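Local coordinates for protein flavin reductase (Uncultured bacterium, PDB 5CHO) that binds flavin-adenine dinucleotide and, as the flavin reductase component of a bacterial two-component tryptophan halogenase, probably supplies the halogenase with reduced flavin, at residues A[108-113]-A[184-189]. Numbering follows the deposited sequence.
Sequences VALLYA and GQFRGL. With FAD (flavin-adenine dinucleotide), chain I.
At the dimethylbenzene end of the flavin pocket, F186 on strand 185-189, which pairs antiparallel with strand 178-182, reaches across to A109 and L110 near the end of helix 106-111. The backbones stay well apart, 9.4 Å between the CA atoms of A109 and F186, so the ring does the bridging. With CG of F186 anti to its carbonyl carbon (chi1 -73°), the ring extends toward the helix: CE1 lies 3.7 Å from L110 CD2, and CE2 lies 4.0 Å from A109 CB. Both methyls approach the ring obliquely. The far end of the same ring meets the cofactor, with FAD C8M at the ring edge, near its plane, 3.7 Å from F186 CZ, and FAD C7M 3.9 Å from F186 CE2. Just past the helix, A113 puts CB 3.6 Å from the same FAD C8M, and its O accepts a weak hydrogen bond from the ribityl hydroxyl O4' of FAD. On the sheet, A109 packs on V48 and L179, of strands 46-53 and 178-182; F186 shares L179 and meets the ring of Y181. Replacing F186 with an alanine would probably open a gap between helix and strand and leave the flavin methyls C7M and C8M without their aromatic neighbour. The contact between helix and strand is purely apolar, consistent with shape-fitting round the flavin's methyl edge; apart from the weak bond at A113 O, hydrogen bonds to FAD come from groups outside the two segments, among them T62 O and S65 OG.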
loop_
_atom_site.group_PDB
_atom_site.type_symbol
_atom_site.label_atom_id
_atom_site.label_comp_id
_atom_site.label_asym_id
_atom_site.label_seq_id
_atom_site.Cartn_x
_atom_site.Cartn_y
_atom_site.Cartn_z
ATOM N N VAL A 108 7.267 -14.638 -11.509
ATOM C CA VAL A 108 8.226 -13.570 -11.228
ATOM C C VAL A 108 8.159 -13.128 -9.765
ATOM O O VAL A 108 9.192 -12.925 -9.125
ATOM C CB VAL A 108 8.002 -12.331 -12.121
ATOM C CG1 VAL A 108 9.065 -11.276 -11.834
ATOM C CG2 VAL A 108 8.004 -12.714 -13.595
ATOM N N ALA A 109 6.943 -12.967 -9.247
ATOM C CA ALA A 109 6.755 -12.557 -7.861
ATOM C C ALA A 109 7.371 -13.585 -6.929
ATOM O O ALA A 109 8.054 -13.232 -5.967
ATOM C CB ALA A 109 5.275 -12.373 -7.543
ATOM N N LEU A 110 7.122 -14.858 -7.215
ATOM C CA LEU A 110 7.642 -15.935 -6.380
ATOM C C LEU A 110 9.162 -15.973 -6.407
ATOM O O LEU A 110 9.798 -16.014 -5.357
ATOM C CB LEU A 110 7.091 -17.288 -6.830
ATOM C CG LEU A 110 5.631 -17.543 -6.455
ATOM C CD1 LEU A 110 5.093 -18.798 -7.141
ATOM C CD2 LEU A 110 5.474 -17.616 -4.944
ATOM N N LEU A 111 9.734 -15.953 -7.610
ATOM C CA LEU A 111 11.181 -16.013 -7.772
ATOM C C LEU A 111 11.905 -14.944 -6.966
ATOM O O LEU A 111 12.828 -15.263 -6.220
ATOM C CB LEU A 111 11.564 -15.882 -9.251
ATOM C CG LEU A 111 13.074 -15.821 -9.537
ATOM C CD1 LEU A 111 13.806 -17.025 -8.944
ATOM C CD2 LEU A 111 13.348 -15.696 -11.027
ATOM N N TYR A 112 11.491 -13.687 -7.098
ATOM C CA TYR A 112 12.227 -12.602 -6.463
ATOM C C TYR A 112 11.764 -12.343 -5.041
ATOM O O TYR A 112 12.185 -11.374 -4.413
ATOM C CB TYR A 112 12.143 -11.342 -7.320
ATOM C CG TYR A 112 12.904 -11.551 -8.603
ATOM C CD1 TYR A 112 14.290 -11.560 -8.597
ATOM C CD2 TYR A 112 12.256 -11.761 -9.809
ATOM C CE1 TYR A 112 15.007 -11.776 -9.742
ATOM C CE2 TYR A 112 12.976 -11.971 -10.973
ATOM C CZ TYR A 112 14.354 -11.974 -10.930
ATOM O OH TYR A 112 15.090 -12.184 -12.076
ATOM N N ALA A 113 10.899 -13.221 -4.545
ATOM C CA ALA A 113 10.596 -13.294 -3.121
ATOM C C ALA A 113 11.388 -14.428 -2.457
ATOM O O ALA A 113 11.364 -14.577 -1.235
ATOM C CB ALA A 113 9.114 -13.484 -2.915
ATOM N N GLY A 184 -2.807 -14.209 1.980
ATOM C CA GLY A 184 -1.632 -15.035 1.770
ATOM C C GLY A 184 -1.686 -15.848 0.494
ATOM O O GLY A 184 -0.891 -16.767 0.315
ATOM N N GLN A 185 -2.623 -15.509 -0.389
ATOM C CA GLN A 185 -2.773 -16.192 -1.671
ATOM C C GLN A 185 -2.503 -15.249 -2.819
ATOM O O GLN A 185 -2.792 -14.056 -2.732
ATOM C CB GLN A 185 -4.182 -16.766 -1.842
ATOM C CG GLN A 185 -4.592 -17.851 -0.867
ATOM C CD GLN A 185 -3.736 -19.090 -0.993
ATOM O OE1 GLN A 185 -3.433 -19.531 -2.102
ATOM N NE2 GLN A 185 -3.387 -19.690 0.141
ATOM N N PHE A 186 -1.953 -15.790 -3.901
ATOM C CA PHE A 186 -1.860 -15.035 -5.136
ATOM C C PHE A 186 -3.168 -15.226 -5.896
ATOM O O PHE A 186 -3.711 -16.332 -5.951
ATOM C CB PHE A 186 -0.650 -15.468 -5.969
ATOM C CG PHE A 186 0.660 -15.014 -5.397
ATOM C CD1 PHE A 186 1.425 -15.862 -4.614
ATOM C CD2 PHE A 186 1.113 -13.727 -5.622
ATOM C CE1 PHE A 186 2.623 -15.437 -4.078
ATOM C CE2 PHE A 186 2.310 -13.294 -5.091
ATOM C CZ PHE A 186 3.068 -14.152 -4.317
ATOM N N ARG A 187 -3.661 -14.139 -6.479
ATOM C CA ARG A 187 -4.933 -14.147 -7.187
ATOM C C ARG A 187 -4.805 -13.372 -8.473
ATOM O O ARG A 187 -3.924 -12.522 -8.622
ATOM C CB ARG A 187 -6.063 -13.546 -6.340
ATOM C CG ARG A 187 -6.258 -14.250 -5.024
ATOM C CD ARG A 187 -6.908 -15.613 -5.228
ATOM N NE ARG A 187 -6.997 -16.356 -3.976
ATOM C CZ ARG A 187 -8.015 -16.329 -3.124
ATOM N NH1 ARG A 187 -9.138 -15.686 -3.409
ATOM N NH2 ARG A 187 -7.921 -17.016 -1.997
ATOM N N GLY A 188 -5.683 -13.699 -9.410
ATOM C CA GLY A 188 -5.785 -12.961 -10.648
ATOM C C GLY A 188 -6.995 -12.057 -10.570
ATOM O O GLY A 188 -8.095 -12.506 -10.254
ATOM N N LEU A 189 -6.785 -10.782 -10.869
ATOM C CA LEU A 189 -7.866 -9.805 -10.896
ATOM C C LEU A 189 -8.157 -9.471 -12.351
ATOM O O LEU A 189 -7.308 -8.889 -13.024
ATOM C CB LEU A 189 -7.490 -8.542 -10.123
ATOM C CG LEU A 189 -8.587 -7.473 -10.093
ATOM C CD1 LEU A 189 -9.689 -7.840 -9.096
ATOM C CD2 LEU A 189 -8.011 -6.100 -9.801
HETATM P PA FAD I . 17.261 -10.948 1.216
HETATM O O1A FAD I . 18.758 -10.830 1.182
HETATM O O2A FAD I . 16.806 -12.053 0.345
HETATM O O5B FAD I . 16.768 -11.253 2.727
HETATM C C5B FAD I . 15.373 -11.497 2.947
HETATM C C4B FAD I . 15.146 -12.096 4.384
HETATM O O4B FAD I . 15.608 -13.298 4.424
HETATM C C3B FAD I . 15.932 -11.293 5.414
HETATM O O3B FAD I . 15.196 -11.124 6.577
HETATM C C2B FAD I . 17.186 -12.121 5.692
HETATM O O2B FAD I . 17.553 -12.049 7.174
HETATM C C1B FAD I . 16.879 -13.335 5.404
HETATM N N9A FAD I . 17.962 -13.960 4.737
HETATM C C8A FAD I . 18.114 -14.142 3.403
HETATM N N7A FAD I . 19.295 -14.780 3.202
HETATM C C5A FAD I . 19.871 -14.986 4.412
HETATM C C6A FAD I . 21.067 -15.578 4.789
HETATM N N6A FAD I . 22.151 -16.213 4.054
HETATM N N1A FAD I . 21.401 -15.654 6.098
HETATM C C2A FAD I . 20.565 -15.143 7.057
HETATM N N3A FAD I . 19.386 -14.550 6.689
HETATM C C4A FAD I . 19.043 -14.477 5.364
HETATM N N1 FAD I . 9.861 -7.787 1.544
HETATM C C2 FAD I . 10.060 -6.409 1.991
HETATM O O2 FAD I . 11.086 -6.098 2.607
HETATM N N3 FAD I . 9.042 -5.400 1.721
HETATM C C4 FAD I . 7.856 -5.765 1.016
HETATM O O4 FAD I . 7.059 -4.965 0.803
HETATM C C4X FAD I . 7.665 -7.180 0.564
HETATM N N5 FAD I . 6.483 -7.571 -0.142
HETATM C C5X FAD I . 6.303 -8.972 -0.598
HETATM C C6 FAD I . 5.126 -9.359 -1.305
HETATM C C7 FAD I . 4.961 -10.687 -1.725
HETATM C C7M FAD I . 3.585 -10.751 -2.455
HETATM C C8 FAD I . 5.964 -11.618 -1.449
HETATM C C8M FAD I . 5.660 -13.062 -1.973
HETATM C C9 FAD I . 7.118 -11.231 -0.756
HETATM C C9A FAD I . 7.293 -9.909 -0.323
HETATM N N10 FAD I . 8.504 -9.525 0.398
HETATM C C10 FAD I . 8.675 -8.154 0.838
HETATM C "C1'" FAD I . 9.575 -10.517 0.705
HETATM C "C2'" FAD I . 10.814 -10.260 -0.176
HETATM O "O2'" FAD I . 10.433 -10.285 -1.518
HETATM C "C3'" FAD I . 11.824 -11.347 0.105
HETATM O "O3'" FAD I . 12.248 -11.247 1.429
HETATM C "C4'" FAD I . 13.034 -11.214 -0.826
HETATM O "O4'" FAD I . 13.791 -12.353 -0.744
HETATM C "C5'" FAD I . 13.894 -10.006 -0.401
HETATM O "O5'" FAD I . 15.019 -9.895 -1.264
HETATM P P FAD I . 16.355 -9.155 -0.729
HETATM O O1P FAD I . 17.532 -9.592 -1.562
HETATM O O2P FAD I . 16.178 -7.633 -0.803
HETATM O O3P FAD I . 16.585 -9.583 0.764
#